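Local coordinates for protein SaTIE-TED (Staphylococcus aureus, PDB 6FX6) that forms the thioester domain of an LPXTG-anchored staphylococcal surface protein, a type of domain thought to mediate covalent attachment to host targets, at residues T171-V175 with T187-P193. Coordinates in Å, arbitrary orientation, origin at the centre of the assembly. Residues are numbered along the deposited sequence.
Sequences TPSGV and TADKNAP
Two connections between facing sheets, one running into a strand and one out of a strand, can share one small apolar core, as residues 171-175 and 187-193 illustrate. At its centre is V175, chi1 t, whose CG2 lies 3.8 Å from A192 CB and 4.2 Å from A188 CB. The same valine touches A196, I198 and L235 of the four-stranded mixed sheet, and A192 meets V237 there, so the patch lies between the two sheets. Beside it P172 CG rests 4.1 Å from P193 CD. The fold here is a beta-sandwich-like packing of that sheet against a three-stranded antiparallel one, in which strands 175-180 and 183-188 form a hairpin; one segment enters the hairpin and the other leaves it. V175 and A188 are an antiparallel non-hydrogen-bonded pair, CA to CA 4.4 Å, with side chains on the same face. The type II turn P172-V175 ends at this pair, with G174 at phi/psi 83/9; a CB on G174 would clash with A192 N and D189 OD1, so the bare CA lets the backbones close to 4.3 Å between the CA atoms of G174 and A192. A type I turn, D189-A192, held by A192 N to D189 O (3.0 Å), turns the chain out of strand 183-188. At the polar edge D189 N donates to G174 O (2.9 Å, 167°), while D189, chi1 p, completes an Asx turn by accepting N191 N at OD1, 3.0 Å away.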
loop_
_atom_site.group_PDB
_atom_site.type_symbol
_atom_site.label_atom_id
_atom_site.label_comp_id
_atom_site.label_asym_id
_atom_site.label_seq_id
_atom_site.Cartn_x
_atom_site.Cartn_y
_atom_site.Cartn_z
ATOM N N THR A 171 -2.221 7.123 20.156
ATOM C CA THR A 171 -2.331 8.173 21.144
ATOM C C THR A 171 -1.283 7.925 22.215
ATOM O O THR A 171 -0.977 6.762 22.516
ATOM C CB THR A 171 -3.722 8.169 21.813
ATOM O OG1 THR A 171 -3.975 6.889 22.412
ATOM C CG2 THR A 171 -4.807 8.463 20.797
ATOM N N PRO A 172 -0.735 9.005 22.806
ATOM C CA PRO A 172 0.113 8.800 23.972
ATOM C C PRO A 172 -0.730 8.399 25.181
ATOM O O PRO A 172 -1.957 8.533 25.154
ATOM C CB PRO A 172 0.748 10.174 24.184
ATOM C CG PRO A 172 -0.272 11.125 23.662
ATOM C CD PRO A 172 -0.861 10.433 22.471
ATOM N N SER A 173 -0.070 7.912 26.224
ATOM C CA SER A 173 -0.740 7.557 27.471
ATOM C C SER A 173 -1.450 8.782 28.061
ATOM O O SER A 173 -0.950 9.908 27.960
ATOM C CB SER A 173 0.276 7.001 28.471
ATOM O OG SER A 173 -0.374 6.527 29.630
ATOM N N GLY A 174 -2.626 8.558 28.643
ATOM C CA GLY A 174 -3.457 9.630 29.190
ATOM C C GLY A 174 -4.330 10.365 28.182
ATOM O O GLY A 174 -4.937 11.380 28.525
ATOM N N VAL A 175 -4.401 9.858 26.950
ATOM C CA VAL A 175 -5.272 10.413 25.907
ATOM C C VAL A 175 -6.134 9.289 25.341
ATOM O O VAL A 175 -5.607 8.246 24.934
ATOM C CB VAL A 175 -4.466 11.072 24.760
ATOM C CG1 VAL A 175 -5.396 11.597 23.660
ATOM C CG2 VAL A 175 -3.605 12.208 25.296
ATOM N N THR A 187 -10.605 12.815 24.876
ATOM C CA THR A 187 -10.447 13.252 26.259
ATOM C C THR A 187 -9.008 12.985 26.707
ATOM O O THR A 187 -8.434 11.950 26.382
ATOM C CB THR A 187 -11.497 12.615 27.204
ATOM O OG1 THR A 187 -11.320 13.120 28.536
ATOM C CG2 THR A 187 -11.409 11.093 27.223
ATOM N N ALA A 188 -8.427 13.952 27.417
ATOM C CA ALA A 188 -7.063 13.861 27.929
ATOM C C ALA A 188 -7.062 14.101 29.426
ATOM O O ALA A 188 -7.788 14.969 29.914
ATOM C CB ALA A 188 -6.174 14.881 27.241
ATOM N N ASP A 189 -6.238 13.339 30.146
ATOM C CA ASP A 189 -6.134 13.444 31.612
ATOM C C ASP A 189 -4.755 13.999 32.013
ATOM O O ASP A 189 -3.954 14.348 31.146
ATOM C CB ASP A 189 -6.478 12.098 32.291
ATOM C CG ASP A 189 -5.601 10.945 31.829
ATOM O OD1 ASP A 189 -4.364 11.029 31.975
ATOM O OD2 ASP A 189 -6.155 9.938 31.334
ATOM N N LYS A 190 -4.490 14.095 33.317
ATOM C CA LYS A 190 -3.234 14.668 33.834
ATOM C C LYS A 190 -1.963 13.918 33.435
ATOM O O LYS A 190 -0.886 14.517 33.437
ATOM C CB LYS A 190 -3.279 14.796 35.361
ATOM C CG LYS A 190 -4.259 15.840 35.865
ATOM C CD LYS A 190 -4.194 15.966 37.374
ATOM C CE LYS A 190 -5.364 16.767 37.915
ATOM N NZ LYS A 190 -5.333 16.792 39.402
ATOM N N ASN A 191 -2.076 12.626 33.111
ATOM C CA ASN A 191 -0.933 11.853 32.609
ATOM C C ASN A 191 -0.553 12.196 31.175
ATOM O O ASN A 191 0.537 11.839 30.738
ATOM C CB ASN A 191 -1.194 10.345 32.699
ATOM C CG ASN A 191 -1.225 9.832 34.124
ATOM O OD1 ASN A 191 -0.948 10.560 35.081
ATOM N ND2 ASN A 191 -1.555 8.556 34.269
ATOM N N ALA A 192 -1.451 12.848 30.437
ATOM C CA ALA A 192 -1.152 13.294 29.082
ATOM C C ALA A 192 0.005 14.281 29.092
ATOM O O ALA A 192 0.056 15.158 29.958
ATOM C CB ALA A 192 -2.369 13.944 28.447
ATOM N N PRO A 193 0.938 14.150 28.132
ATOM C CA PRO A 193 1.988 15.160 28.029
ATOM C C PRO A 193 1.394 16.503 27.579
ATOM O O PRO A 193 0.252 16.544 27.101
ATOM C CB PRO A 193 2.935 14.574 26.983
ATOM C CG PRO A 193 2.061 13.733 26.123
ATOM C CD PRO A 193 0.986 13.189 27.014
#